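Protein-tyrosine-phosphatase (Shewanella sp., PDB 2Z72) is a cold-active phosphatase that removes phosphate from protein tyrosines, probably at a two-zinc site of the calcineurin-like phosphoesterase type. Local coordinates at residues K237-K240 with L244-F247; S211-S216 with F250-T255; M63-L68 with L219-A224. All blocks are in the same frame, centred on the assembly; numbering follows the deposited sequence. Where two conformers were deposited one is given.

Interaction 1: residues K237-K240 with L244-F247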
# COMPACT_ATOMS: atom_id res chain seq x y z
N LYS A 237 -23.67 5.58 2.28
CA LYS A 237 -24.60 6.72 2.39
C LYS A 237 -23.94 7.85 3.13
O LYS A 237 -24.01 9.01 2.72
CB LYS A 237 -25.88 6.31 3.13
CG LYS A 237 -26.79 7.43 3.60
CD LYS A 237 -27.96 6.84 4.41
CE LYS A 237 -28.87 8.00 4.83
NZ LYS A 237 -29.84 8.30 3.71
N SER A 238 -23.31 7.55 4.26
CA SER A 238 -22.70 8.63 5.05
C SER A 238 -21.55 9.28 4.29
O SER A 238 -21.39 10.50 4.36
CB SER A 238 -22.16 8.14 6.41
OG SER A 238 -23.24 7.64 7.22
N LEU A 239 -20.74 8.44 3.62
CA LEU A 239 -19.59 8.98 2.88
C LEU A 239 -20.05 9.93 1.79
O LEU A 239 -19.50 10.96 1.53
CB LEU A 239 -18.73 7.85 2.30
CG LEU A 239 -17.96 7.00 3.29
CD1 LEU A 239 -17.18 5.90 2.63
CD2 LEU A 239 -16.97 7.81 4.12
N LYS A 240 -21.13 9.52 1.10
CA LYS A 240 -21.67 10.27 -0.00
C LYS A 240 -22.34 11.55 0.51
O LYS A 240 -22.28 12.57 -0.17
CB LYS A 240 -22.67 9.45 -0.82
CG LYS A 240 -22.04 8.32 -1.62
CD LYS A 240 -21.39 8.83 -2.90
CE LYS A 240 -20.75 7.67 -3.68
NZ LYS A 240 -20.15 8.10 -4.98
N LEU A 244 -17.30 16.66 2.39
CA LEU A 244 -15.85 16.49 2.44
C LEU A 244 -15.45 15.03 2.32
O LEU A 244 -14.49 14.72 1.58
CB LEU A 244 -15.33 17.09 3.73
CG LEU A 244 -13.85 16.94 4.00
CD1 LEU A 244 -13.01 17.48 2.87
CD2 LEU A 244 -13.44 17.67 5.29
N LEU A 245 -16.16 14.15 3.02
CA LEU A 245 -15.88 12.73 2.88
C LEU A 245 -16.12 12.27 1.44
O LEU A 245 -15.38 11.41 0.93
CB LEU A 245 -16.69 11.89 3.88
CG LEU A 245 -16.36 12.12 5.34
CD1 LEU A 245 -17.26 11.26 6.22
CD2 LEU A 245 -14.88 11.91 5.65
N ASN A 246 -17.15 12.81 0.81
CA ASN A 246 -17.46 12.43 -0.57
C ASN A 246 -16.29 12.75 -1.49
O ASN A 246 -15.83 11.96 -2.29
CB ASN A 246 -18.75 13.14 -0.95
CG ASN A 246 -19.25 12.73 -2.32
OD1 ASN A 246 -18.45 12.62 -3.26
ND2 ASN A 246 -20.54 12.50 -2.47
N PHE A 247 -15.74 13.95 -1.32
CA PHE A 247 -14.50 14.33 -2.04
C PHE A 247 -13.38 13.35 -1.78
O PHE A 247 -12.75 12.82 -2.67
CB PHE A 247 -14.02 15.73 -1.63
CG PHE A 247 -12.66 16.02 -2.19
CD1 PHE A 247 -11.58 16.27 -1.35
CD2 PHE A 247 -12.43 16.01 -3.54
CE1 PHE A 247 -10.33 16.48 -1.85
CE2 PHE A 247 -11.19 16.26 -4.08
CZ PHE A 247 -10.13 16.47 -3.24
O HOH W 1 -19.21 10.70 -5.32

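Interaction 2: residues S211-S216 with F250-T255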
# COMPACT_ATOMS: atom_id res chain seq x y z
N SER A 211 -6.13 16.75 -6.85
CA SER A 211 -6.86 17.65 -7.72
C SER A 211 -6.95 19.04 -7.10
O SER A 211 -6.70 19.23 -5.92
CB SER A 211 -8.23 17.13 -8.03
OG SER A 211 -9.00 17.12 -6.81
N SER A 212 -7.32 20.01 -7.90
CA SER A 212 -7.42 21.40 -7.44
C SER A 212 -8.49 21.56 -6.38
O SER A 212 -8.45 22.49 -5.55
CB SER A 212 -7.68 22.30 -8.65
OG SER A 212 -6.43 22.42 -9.35
N GLU A 213 -9.45 20.64 -6.33
CA GLU A 213 -10.49 20.66 -5.25
C GLU A 213 -9.88 20.55 -3.87
O GLU A 213 -10.48 21.07 -2.92
CB GLU A 213 -11.55 19.58 -5.52
CG GLU A 213 -12.68 19.48 -4.52
CD GLU A 213 -13.85 18.64 -4.93
OE1 GLU A 213 -13.74 18.05 -6.02
OE2 GLU A 213 -14.79 18.51 -4.07
N TRP A 214 -8.74 19.87 -3.72
CA TRP A 214 -8.05 19.84 -2.44
C TRP A 214 -7.82 21.27 -1.90
O TRP A 214 -7.94 21.58 -0.74
CB TRP A 214 -6.70 19.10 -2.62
CG TRP A 214 -5.80 19.15 -1.39
CD1 TRP A 214 -4.95 20.15 -0.96
CD2 TRP A 214 -5.68 18.11 -0.42
NE1 TRP A 214 -4.31 19.83 0.18
CE2 TRP A 214 -4.75 18.56 0.54
CE3 TRP A 214 -6.26 16.83 -0.25
CZ2 TRP A 214 -4.40 17.81 1.62
CZ3 TRP A 214 -5.88 16.10 0.83
CH2 TRP A 214 -4.97 16.55 1.78
N ILE A 215 -7.33 22.11 -2.82
CA ILE A 215 -6.95 23.51 -2.49
C ILE A 215 -8.14 24.34 -2.12
O ILE A 215 -8.17 25.07 -1.15
CB ILE A 215 -6.17 24.12 -3.69
CG1 ILE A 215 -4.90 23.34 -4.03
CG2 ILE A 215 -5.92 25.58 -3.40
CD1 ILE A 215 -4.08 23.82 -5.20
N SER A 216 -9.21 24.14 -2.91
CA SER A 216 -10.40 24.95 -2.62
C SER A 216 -11.05 24.54 -1.30
O SER A 216 -11.64 25.42 -0.63
CB SER A 216 -11.40 24.99 -3.75
OG SER A 216 -11.82 23.69 -4.06
N PHE A 250 -14.11 9.50 -3.12
CA PHE A 250 -14.59 9.15 -4.46
C PHE A 250 -13.81 9.79 -5.56
O PHE A 250 -12.60 10.04 -5.45
CB PHE A 250 -16.12 9.36 -4.47
CG PHE A 250 -16.77 8.46 -3.42
CD1 PHE A 250 -17.47 9.08 -2.39
CD2 PHE A 250 -16.63 7.09 -3.42
CE1 PHE A 250 -18.04 8.30 -1.39
CE2 PHE A 250 -17.20 6.28 -2.44
CZ PHE A 250 -17.89 6.94 -1.41
N GLY A 251 -14.35 9.97 -6.76
CA GLY A 251 -13.62 10.05 -8.00
C GLY A 251 -12.62 11.12 -8.22
O GLY A 251 -11.64 10.96 -9.00
N ASN A 252 -12.81 12.28 -7.55
CA ASN A 252 -11.85 13.37 -7.75
C ASN A 252 -10.83 13.46 -6.62
O ASN A 252 -10.01 14.40 -6.58
CB ASN A 252 -12.59 14.73 -7.81
CG ASN A 252 -11.79 15.80 -8.55
OD1 ASN A 252 -11.09 15.64 -9.55
ND2 ASN A 252 -11.86 17.04 -8.05
N GLY A 253 -10.90 12.54 -5.66
CA GLY A 253 -10.12 12.62 -4.45
C GLY A 253 -8.80 11.87 -4.53
O GLY A 253 -8.43 11.29 -5.57
N PRO A 254 -8.04 11.95 -3.44
CA PRO A 254 -6.68 11.45 -3.49
C PRO A 254 -6.48 10.00 -3.89
O PRO A 254 -5.38 9.69 -4.38
CB PRO A 254 -6.21 11.70 -2.03
CG PRO A 254 -6.95 12.94 -1.59
CD PRO A 254 -8.31 12.82 -2.27
N THR A 255 -7.44 9.12 -3.63
CA THR A 255 -7.24 7.72 -3.94
C THR A 255 -7.87 7.25 -5.25
O THR A 255 -7.59 6.13 -5.66
CB THR A 255 -7.74 6.83 -2.80
OG1 THR A 255 -9.11 7.10 -2.60
CG2 THR A 255 -6.95 7.07 -1.53
O HOH W 2 -7.48 14.64 -5.26
O HOH W 3 -10.50 19.61 -9.00

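Interaction 3: residues M63-L68 with L219-A224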
# COMPACT_ATOMS: atom_id res chain seq x y z
N MET A 63 1.72 6.78 12.56
CA MET A 63 2.97 7.51 12.33
C MET A 63 2.69 8.83 11.65
O MET A 63 1.66 9.02 10.99
CB MET A 63 3.87 6.64 11.46
CG MET A 63 4.09 5.28 12.07
SD MET A 63 4.77 5.20 13.72
CE MET A 63 6.40 5.83 13.52
N PRO A 64 3.66 9.73 11.72
CA PRO A 64 3.52 11.02 11.02
C PRO A 64 3.33 10.83 9.54
O PRO A 64 3.66 9.81 8.95
CB PRO A 64 4.86 11.74 11.29
CG PRO A 64 5.47 11.06 12.46
CD PRO A 64 4.92 9.65 12.52
N ASP A 65 2.79 11.89 8.93
CA ASP A 65 2.60 11.94 7.49
C ASP A 65 3.62 12.85 6.78
O ASP A 65 3.46 13.00 5.56
CB ASP A 65 1.15 12.29 7.12
CG ASP A 65 0.69 13.63 7.63
OD1 ASP A 65 -0.52 13.77 7.89
OD2 ASP A 65 1.57 14.54 7.75
N THR A 66 4.55 13.45 7.50
CA THR A 66 5.51 14.38 6.95
C THR A 66 6.85 14.10 7.53
O THR A 66 6.93 13.88 8.75
CB THR A 66 5.05 15.83 7.26
OG1 THR A 66 3.80 16.06 6.62
CG2 THR A 66 6.06 16.83 6.78
N TYR A 67 7.90 14.06 6.71
CA TYR A 67 9.23 13.66 7.09
C TYR A 67 10.27 14.56 6.39
O TYR A 67 10.10 14.91 5.20
CB TYR A 67 9.58 12.19 6.69
CG TYR A 67 8.61 11.25 7.38
CD1 TYR A 67 8.99 10.65 8.57
CD2 TYR A 67 7.32 10.99 6.89
CE1 TYR A 67 8.16 9.81 9.24
CE2 TYR A 67 6.46 10.20 7.60
CZ TYR A 67 6.89 9.58 8.77
OH TYR A 67 6.05 8.77 9.51
N LEU A 68 11.30 14.91 7.10
CA LEU A 68 12.41 15.69 6.61
C LEU A 68 13.69 14.89 6.68
O LEU A 68 13.88 14.07 7.59
CB LEU A 68 12.69 16.85 7.54
CG LEU A 68 11.74 17.96 7.91
CD1 LEU A 68 12.32 18.97 8.93
CD2 LEU A 68 11.39 18.59 6.59
N LEU A 219 -7.81 21.74 2.52
CA LEU A 219 -7.41 20.55 3.27
C LEU A 219 -5.95 20.60 3.66
O LEU A 219 -5.12 21.36 3.16
CB LEU A 219 -7.69 19.29 2.43
CG LEU A 219 -9.12 18.78 2.52
CD1 LEU A 219 -9.52 17.99 1.31
CD2 LEU A 219 -9.27 17.97 3.81
N THR A 220 -5.60 19.80 4.66
CA THR A 220 -4.25 19.54 5.10
C THR A 220 -4.02 18.02 5.14
O THR A 220 -5.00 17.26 5.26
CB THR A 220 -3.93 20.12 6.48
OG1 THR A 220 -4.72 19.40 7.42
CG2 THR A 220 -4.24 21.62 6.53
N LEU A 221 -2.77 17.63 5.08
CA LEU A 221 -2.42 16.22 5.20
C LEU A 221 -3.02 15.64 6.48
O LEU A 221 -3.65 14.57 6.46
CB LEU A 221 -0.94 16.00 5.13
CG LEU A 221 -0.38 15.53 3.76
CD1 LEU A 221 -0.78 16.43 2.65
CD2 LEU A 221 1.12 15.31 3.88
N ASP A 222 -2.84 16.32 7.64
CA ASP A 222 -3.27 15.71 8.87
C ASP A 222 -4.78 15.56 8.93
O ASP A 222 -5.29 14.55 9.39
CB ASP A 222 -2.77 16.47 10.09
CG ASP A 222 -3.12 15.75 11.37
OD1 ASP A 222 -3.94 16.27 12.09
OD2 ASP A 222 -2.68 14.63 11.68
N LYS A 223 -5.48 16.58 8.46
CA LYS A 223 -6.93 16.54 8.50
C LYS A 223 -7.46 15.41 7.63
O LYS A 223 -8.35 14.63 8.04
CB LYS A 223 -7.57 17.87 8.10
CG LYS A 223 -9.08 17.82 8.18
CD LYS A 223 -9.68 19.21 7.96
CE LYS A 223 -11.18 19.22 8.13
NZ LYS A 223 -11.90 20.45 7.77
N ALA A 224 -6.91 15.30 6.42
CA ALA A 224 -7.36 14.23 5.51
C ALA A 224 -7.02 12.86 6.04
O ALA A 224 -7.87 11.97 6.06
CB ALA A 224 -6.73 14.49 4.16

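Interaction 1: residues K237-K240 with L244-F247
N246 reaches back across the tight bend between two short helices to close on K240, and it illustrates how an asparagine can occupy a main-chain carbonyl near the end of a preceding helix. Its CB sits beside two successive carbonyl oxygens, 3.4 Å from L239 O and 3.7 Å from K240 O. With CG anti to the backbone N (chi1 -174°), the amide is directed to the second of these oxygens. There ND2 donates to K240 O over 2.9 Å, nearly straight at 173°, arriving in the carbonyl plane on a lone pair while the acceptor lies almost in the plane of the asparagine amide. The other branch, OD1, receives a hydrogen bond from a water that in turn accepts from K240 NZ at 2.8 Å, so the amide spans both the backbone and, through solvent, the charged tip of one residue. N246 was modelled in two conformers, and these bonds belong to the one described. The lysine chain bends at chi2, which brings its CD to 3.8 Å from ND2. Beneath these polar groups L239 and L245 meet at about a right angle, CD2 of L239 lying 4.0 Å from CD1 of L245.

The contact thus closes the bend at which helix 236-241 gives way to helix 243-249. D242, between them, accepts from L245 N; both buried leucines pack on N231 of helix 221-231, and F250, just beyond helix 243-249, meets K240 in a cation-pi interaction.

Interaction 2: residues S211-S216 with F250-T255
S211 and N252 bring their CA atoms to 6.6 Å where the start of helix 212-216 faces a type I beta turn running from F250 to G253. The S211 hydroxyl donates to N252 O at 2.9 Å, in the carbonyl plane. A water donates to the same oxygen and accepts from S211 N, giving that carbonyl two partners. From the turn, the N252 amide is directed at the helix: ND2 gives a hydrogen bond to E213 OE1 of 2.9 Å, meeting the carboxylate on its anti side, with the two flat groups turned 41° apart. A second water accepts from ND2 and from E213 N. The glutamate is extended, CG anti to its own N (chi1 -180°), and its other oxygen, OE2, forms a salt bridge with R217. Replacing N252 by an alanine would probably leave E213 OE1 without its amide donor and the bridging water with one partner fewer. On the apolar flank P254 CG approaches CZ3 of the W214 indole at 4.1 Å, and both residues also touch I197 of strand 197-200.

P254 is bound through its backbone to G208 and G209, just after the zinc ligand H207, and its side chain lies about 11 Å from a zinc ion. Since each element supplies both donors and acceptors, and two waters complete the match, the turn is tied to the helix start by directional bonds more than by apolar area.

Interaction 3: residues M63-L68 with L219-A224
D65 lays its carboxylate against L221 in the first turn of helix 221-231, beside the edge strand 66-67 of a six-stranded mixed sheet in this calcineurin-like phosphoesterase. It is a case of an acidic group turning the face of its carboxylate onto an aliphatic side chain. The two side chains run obliquely to each other: CB of L221 lies over that face, 3.8 Å from CG of D65, and OD1 comes within 3.6 Å of the same CB. The aspartate is brought there by chi1 of 60°, which sets CG between its own N and carbonyl carbon. T66 approaches differently, standing at about a right angle to L221, with OG1 3.9 Å from CD2. That hydroxyl donates to D65 OD2 at 2.9 Å, 23° out of the carboxylate plane, and so braces the acid from the strand side.

The other oxygen, OD1, accepts from N225 ND2 one turn along the helix. D222 OD2 lies 4.4 Å from OD1, and this nearness of two acids may raise the proton affinity of either, an effect the N225 and T66 donors would be expected to offset at D65. L221 also packs on I197 and K199 of strand 197-200, the neighbour to which D65 and Y67 are joined through their backbones. The helix itself begins with T220 as N-cap, whose OG1 accepts from K223 N at 3.1 Å.

Burial and chemistry change together across the three contacts. Interaction 2 is the buried one, with fixed polar partners, two waters and an apolar flank; interaction 1 is partly buried, leucines below and an amide above; interaction 3 lies at the surface, where a carboxylate packs on a leucine. Shared residues knit them together. F247, on helix 243-249 of interaction 1, packs against S211, E213 and N252 of interaction 2 and also against L219 of interaction 3. W214 of interaction 2 lies on L221 and A224 in helix 221-231. Along the chain, interaction 1 is nested within the loop closed by interaction 2, whereas interactions 2 and 3 interleave.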